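Local coordinates for diaminopimelate decarboxylase (Psychromonas ingrahamii, PDB 4XG1), which probably catalyses the pyridoxal phosphate-dependent decarboxylation of meso-diaminopimelate to L-lysine, the last step of lysine biosynthesis by the diaminopimelate pathway, at residues S103-T108 / N124-S129; L235-G240 / L271-G276. All coordinates share one frame; numbering follows the deposited sequence.

Contact 1. Residues S103-T108 / N124-S129; sequences SGVGKT and NVESIS
The side chain of E126 runs obliquely across V105, with OE1 3.1 Å from V105 CG1. The glutamate chain bends at chi2 (-131°), and OE2 is left facing the backbone of G104. A water joins the two, accepting from G104 N and donating to both N124 O and E126 OE2. A carboxylate suits this inner site because R150 forms a salt bridge with OE2 and the backbone N of G173 serves OE1.

In the TIM barrel these residues are the loop after strand 100-102 and the turn from strand 122-125 into helix 128-140. K107 links them. Its long chain, extended to a bend at chi4 (79°), brings NZ to N124 O at 2.9 Å, from above the carbonyl plane, and to G104 O at 2.8 Å on a lone pair; E130 adds a salt bridge. An alanine in place of K107 would probably leave both carbonyls and E130 without this ammonium partner and the loop less firmly tied to the strand. At G104 (phi 133°) any CB would jam against the preceding carbonyl. A second water bridges V105 O and S127 OG, which also N-caps helix 128-140.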
loop_
_atom_site.group_PDB
_atom_site.type_symbol
_atom_site.label_atom_id
_atom_site.label_comp_id
_atom_site.label_asym_id
_atom_site.label_seq_id
_atom_site.Cartn_x
_atom_site.Cartn_y
_atom_site.Cartn_z
ATOM N N SER B 103 -19.768 -2.509 6.539
ATOM C CA SER B 103 -19.350 -3.727 5.808
ATOM C C SER B 103 -18.024 -4.279 6.346
ATOM O O SER B 103 -17.365 -3.643 7.158
ATOM C CB SER B 103 -19.200 -3.422 4.318
ATOM O OG SER B 103 -20.196 -2.513 3.834
ATOM N N GLY B 104 -17.668 -5.493 5.966
ATOM C CA GLY B 104 -16.364 -6.053 6.340
ATOM C C GLY B 104 -16.393 -7.467 6.888
ATOM O O GLY B 104 -17.193 -7.777 7.738
ATOM N N VAL B 105 -15.522 -8.338 6.380
ATOM C CA VAL B 105 -15.504 -9.732 6.812
ATOM C C VAL B 105 -14.829 -9.957 8.130
ATOM O O VAL B 105 -14.879 -11.065 8.635
ATOM C CB VAL B 105 -14.757 -10.680 5.828
ATOM C CG1 VAL B 105 -15.502 -10.857 4.534
ATOM C CG2 VAL B 105 -13.336 -10.193 5.546
ATOM N N GLY B 106 -14.126 -8.965 8.658
ATOM C CA GLY B 106 -13.247 -9.203 9.813
ATOM C C GLY B 106 -13.486 -8.270 10.960
ATOM O O GLY B 106 -12.557 -7.919 11.698
ATOM N N LYS B 107 -14.724 -7.866 11.149
ATOM C CA LYS B 107 -15.062 -6.883 12.206
ATOM C C LYS B 107 -14.685 -7.427 13.580
ATOM O O LYS B 107 -15.072 -8.543 13.922
ATOM C CB LYS B 107 -16.559 -6.600 12.188
ATOM C CG LYS B 107 -17.092 -6.070 10.870
ATOM C CD LYS B 107 -18.563 -5.758 10.979
ATOM C CE LYS B 107 -19.207 -5.423 9.647
ATOM N NZ LYS B 107 -19.511 -6.627 8.824
ATOM N N THR B 108 -13.928 -6.658 14.354
ATOM C CA THR B 108 -13.600 -7.027 15.766
ATOM C C THR B 108 -14.687 -6.597 16.757
ATOM O O THR B 108 -15.547 -5.742 16.458
ATOM C CB THR B 108 -12.305 -6.365 16.266
ATOM O OG1 THR B 108 -12.494 -4.944 16.379
ATOM C CG2 THR B 108 -11.185 -6.659 15.354
ATOM N N ASN B 124 -23.625 -4.979 7.785
ATOM C CA ASN B 124 -23.702 -5.899 6.668
ATOM C C ASN B 124 -22.832 -7.103 6.988
ATOM O O ASN B 124 -21.614 -7.043 6.853
ATOM C CB ASN B 124 -23.236 -5.209 5.394
ATOM C CG ASN B 124 -24.193 -4.123 4.943
ATOM O OD1 ASN B 124 -25.387 -4.172 5.262
ATOM N ND2 ASN B 124 -23.687 -3.120 4.215
ATOM N N VAL B 125 -23.464 -8.197 7.414
ATOM C CA VAL B 125 -22.765 -9.379 7.928
ATOM C C VAL B 125 -22.326 -10.343 6.818
ATOM O O VAL B 125 -23.068 -10.600 5.861
ATOM C CB VAL B 125 -23.641 -10.159 8.942
ATOM C CG1 VAL B 125 -22.956 -11.428 9.440
ATOM C CG2 VAL B 125 -23.987 -9.282 10.121
ATOM N N GLU B 126 -21.138 -10.916 7.009
ATOM C CA GLU B 126 -20.451 -11.722 5.992
ATOM C C GLU B 126 -20.134 -13.160 6.422
ATOM O O GLU B 126 -19.691 -13.948 5.627
ATOM C CB GLU B 126 -19.120 -11.036 5.636
ATOM C CG GLU B 126 -19.322 -9.595 5.169
ATOM C CD GLU B 126 -18.590 -9.242 3.877
ATOM O OE1 GLU B 126 -18.198 -10.181 3.152
ATOM O OE2 GLU B 126 -18.433 -8.017 3.601
ATOM N N SER B 127 -20.358 -13.499 7.679
ATOM C CA SER B 127 -20.211 -14.864 8.080
ATOM C C SER B 127 -21.162 -15.197 9.208
ATOM O O SER B 127 -21.749 -14.300 9.841
ATOM C CB SER B 127 -18.793 -15.141 8.507
ATOM O OG SER B 127 -18.561 -14.621 9.803
ATOM N N ILE B 128 -21.296 -16.496 9.450
ATOM C CA ILE B 128 -22.124 -17.002 10.512
ATOM C C ILE B 128 -21.436 -16.685 11.819
ATOM O O ILE B 128 -22.066 -16.115 12.731
ATOM C CB ILE B 128 -22.337 -18.521 10.385
ATOM C CG1 ILE B 128 -23.254 -18.827 9.203
ATOM C CG2 ILE B 128 -22.965 -19.073 11.651
ATOM C CD1 ILE B 128 -23.189 -20.290 8.753
ATOM N N SER B 129 -20.151 -17.034 11.906
ATOM C CA SER B 129 -19.364 -16.681 13.084
ATOM C C SER B 129 -19.584 -15.237 13.509
ATOM O O SER B 129 -19.608 -14.933 14.697
ATOM C CB SER B 129 -17.901 -16.873 12.825
ATOM O OG SER B 129 -17.439 -18.096 13.338
HETATM O O HOH W 1 -20.115 -6.509 4.571
HETATM O O HOH W 2 -17.642 -12.080 8.873
#

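Contact 2. Residues L235-G240 / L271-G276; sequences LDLGGG and LIFEPG. With LLP ((2S)-2-amino-6-[[3-hydroxy-2-methyl-5-(phosphonooxymethyl)pyridin-4-yl]methylideneamino]hexanoic acid), chain T.
The two segments run parallel, their end-to-end directions 13° apart, and three backbone hydrogen bonds join them: I272 N to L235 O, L237 N to I272 O and, beyond the strand ends, E274 N to G238 O at 2.9 Å. On one face of the sheet L235 and L271 lie side by side with their CD2 methyls 3.8 Å apart, and L237 extends this apolar layer, its CD1 reaching L271 and the F273 ring.

On the other face D236, with CG anti to the backbone N (chi1 -174°), crosses I272, whose CG2 lies against OD2. The D236 side chain also meets that of E274 at about a right angle, the carboxylate planes 85° apart, and D236 OD2 lies 2.7 Å from E274 OE2. D236 OD1 also accepts from G238 N at 2.9 Å in an Asx turn, which fixes the aspartate as the chain leaves the strand. E274 turns its other oxygen, OE1, to within 2.9 Å of LLP N1, a glutamate facing the pyridine nitrogen.

Glycines bring the backbone up to the phosphate: G240 N and G276 N both donate to LLP OP3, at 2.9 and 3.1 Å. A CB on G239 would strike E274 O, and one on G276 would strike OP1 of the ligand. Strand 234-236 and strand 270-273 belong to a right-handed beta-alpha-beta unit of the barrel whose helix, 253-262, packs on L237, L271 and F273, while helix 209-227 packs on L235 and strand 192-198 pairs with strand 234-236 along its other edge.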
loop_
_atom_site.group_PDB
_atom_site.type_symbol
_atom_site.label_atom_id
_atom_site.label_comp_id
_atom_site.label_asym_id
_atom_site.label_seq_id
_atom_site.Cartn_x
_atom_site.Cartn_y
_atom_site.Cartn_z
ATOM N N LEU B 235 -32.855 -2.824 1.088
ATOM C CA LEU B 235 -32.010 -3.621 0.229
ATOM C C LEU B 235 -30.809 -2.798 -0.197
ATOM O O LEU B 235 -30.959 -1.737 -0.835
ATOM C CB LEU B 235 -32.772 -4.014 -1.025
ATOM C CG LEU B 235 -31.958 -4.782 -2.075
ATOM C CD1 LEU B 235 -31.592 -6.166 -1.574
ATOM C CD2 LEU B 235 -32.764 -4.853 -3.356
ATOM N N ASP B 236 -29.627 -3.288 0.165
ATOM C CA ASP B 236 -28.366 -2.598 -0.105
ATOM C C ASP B 236 -27.672 -3.270 -1.304
ATOM O O ASP B 236 -27.289 -4.436 -1.256
ATOM C CB ASP B 236 -27.494 -2.677 1.165
ATOM C CG ASP B 236 -26.199 -1.851 1.057
ATOM O OD1 ASP B 236 -25.612 -1.713 -0.037
ATOM O OD2 ASP B 236 -25.708 -1.426 2.111
ATOM N N LEU B 237 -27.519 -2.527 -2.371
ATOM C CA LEU B 237 -26.941 -3.046 -3.597
ATOM C C LEU B 237 -25.435 -2.807 -3.803
ATOM O O LEU B 237 -24.903 -3.016 -4.889
ATOM C CB LEU B 237 -27.705 -2.445 -4.771
ATOM C CG LEU B 237 -29.154 -2.900 -4.783
ATOM C CD1 LEU B 237 -29.927 -2.157 -5.863
ATOM C CD2 LEU B 237 -29.244 -4.415 -4.991
ATOM N N GLY B 238 -24.747 -2.387 -2.750
ATOM C CA GLY B 238 -23.318 -2.195 -2.781
ATOM C C GLY B 238 -22.923 -1.126 -3.756
ATOM O O GLY B 238 -23.736 -0.249 -4.099
ATOM N N GLY B 239 -21.650 -1.151 -4.145
ATOM C CA GLY B 239 -21.107 -0.232 -5.138
ATOM C C GLY B 239 -20.754 -1.050 -6.359
ATOM O O GLY B 239 -21.438 -2.042 -6.642
ATOM N N GLY B 240 -19.693 -0.663 -7.046
ATOM C CA GLY B 240 -19.161 -1.454 -8.133
ATOM C C GLY B 240 -19.299 -0.827 -9.503
ATOM O O GLY B 240 -18.743 -1.319 -10.480
ATOM N N LEU B 271 -33.953 1.423 -0.958
ATOM C CA LEU B 271 -32.714 1.044 -1.619
ATOM C C LEU B 271 -31.475 1.800 -1.103
ATOM O O LEU B 271 -31.442 3.035 -1.099
ATOM C CB LEU B 271 -32.832 1.277 -3.117
ATOM C CG LEU B 271 -33.770 0.353 -3.881
ATOM C CD1 LEU B 271 -33.767 0.791 -5.326
ATOM C CD2 LEU B 271 -33.384 -1.105 -3.732
ATOM N N ILE B 272 -30.483 1.041 -0.653
ATOM C CA ILE B 272 -29.219 1.598 -0.248
ATOM C C ILE B 272 -28.166 1.299 -1.292
ATOM O O ILE B 272 -28.045 0.175 -1.766
ATOM C CB ILE B 272 -28.803 1.083 1.138
ATOM C CG1 ILE B 272 -29.743 1.673 2.195
ATOM C CG2 ILE B 272 -27.366 1.499 1.455
ATOM C CD1 ILE B 272 -29.588 1.084 3.572
ATOM N N PHE B 273 -27.413 2.326 -1.651
ATOM C CA PHE B 273 -26.275 2.222 -2.566
ATOM C C PHE B 273 -24.974 2.668 -1.912
ATOM O O PHE B 273 -24.935 3.623 -1.138
ATOM C CB PHE B 273 -26.491 3.119 -3.772
ATOM C CG PHE B 273 -27.762 2.862 -4.473
ATOM C CD1 PHE B 273 -28.941 3.460 -4.052
ATOM C CD2 PHE B 273 -27.790 2.018 -5.573
ATOM C CE1 PHE B 273 -30.124 3.219 -4.708
ATOM C CE2 PHE B 273 -28.980 1.779 -6.237
ATOM C CZ PHE B 273 -30.142 2.376 -5.796
ATOM N N GLU B 274 -23.888 2.001 -2.290
ATOM C CA GLU B 274 -22.583 2.202 -1.664
ATOM C C GLU B 274 -21.512 2.568 -2.663
ATOM O O GLU B 274 -20.470 1.968 -2.685
ATOM C CB GLU B 274 -22.181 0.930 -0.945
ATOM C CG GLU B 274 -23.083 0.488 0.187
ATOM C CD GLU B 274 -22.653 -0.836 0.780
ATOM O OE1 GLU B 274 -21.877 -1.577 0.136
ATOM O OE2 GLU B 274 -23.059 -1.166 1.902
ATOM N N PRO B 275 -21.775 3.545 -3.538
ATOM C CA PRO B 275 -20.746 3.818 -4.514
ATOM C C PRO B 275 -19.468 4.470 -3.911
ATOM O O PRO B 275 -19.559 5.305 -3.024
ATOM C CB PRO B 275 -21.440 4.803 -5.462
ATOM C CG PRO B 275 -22.380 5.532 -4.578
ATOM C CD PRO B 275 -22.895 4.490 -3.652
ATOM N N GLY B 276 -18.311 4.153 -4.483
ATOM C CA GLY B 276 -17.051 4.821 -4.135
ATOM C C GLY B 276 -16.360 5.412 -5.339
ATOM O O GLY B 276 -16.384 6.635 -5.563
HETATM N N1 LLP T . -19.164 -1.714 -0.800
HETATM C C2 LLP T . -18.379 -2.742 -0.456
HETATM C "C2'" LLP T . -18.894 -3.762 0.527
HETATM C C3 LLP T . -17.028 -2.809 -1.044
HETATM O O3 LLP T . -16.207 -3.844 -0.751
HETATM C C4 LLP T . -16.603 -1.775 -1.994
HETATM C "C4'" LLP T . -15.268 -1.776 -2.670
HETATM C C5 LLP T . -17.562 -0.693 -2.295
HETATM C C6 LLP T . -18.793 -0.722 -1.655
HETATM C "C5'" LLP T . -17.244 0.440 -3.232
HETATM O OP4 LLP T . -16.965 0.019 -4.509
HETATM P P LLP T . -16.672 1.019 -5.726
HETATM O OP1 LLP T . -15.657 2.000 -5.157
HETATM O OP2 LLP T . -16.256 0.156 -6.940
HETATM O OP3 LLP T . -18.020 1.602 -6.192
HETATM N N LLP T . -8.393 -0.953 -4.473
HETATM C CA LLP T . -9.234 -1.299 -5.691
HETATM C CB LLP T . -10.715 -1.047 -5.428
HETATM C CG LLP T . -11.534 -2.247 -4.993
HETATM C CD LLP T . -12.394 -1.952 -3.784
HETATM C CE LLP T . -13.360 -3.121 -3.519
HETATM N NZ LLP T . -14.417 -2.937 -2.503
HETATM C C LLP T . -8.833 -0.391 -6.828
HETATM O O LLP T . -8.034 0.516 -6.670
HETATM O OXT LLP T . -9.296 -0.507 -7.951
#

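Contact 1 closes before contact 2 opens along the chain, and their centres lie about 17 Å apart within one TIM barrel, both reaching its parallel sheet. The first joins the loop after strand 100-102 to the end of strand 122-125; strands 234-236 and 270-273 belong to the second. The two meet inside the barrel, where N124 ND2 lies 3.1 Å from E274 OE2 and makes a weak hydrogen bond to D236 OD2, while S103 packs on E274. Contact 2 supplies part of the ligand site; in contact 1, S103 lines the pocket and N124 stands behind the acids. K294 of the second subunit bonds E126 O, so contact 1 reaches both the ligand pocket and the dimer interface.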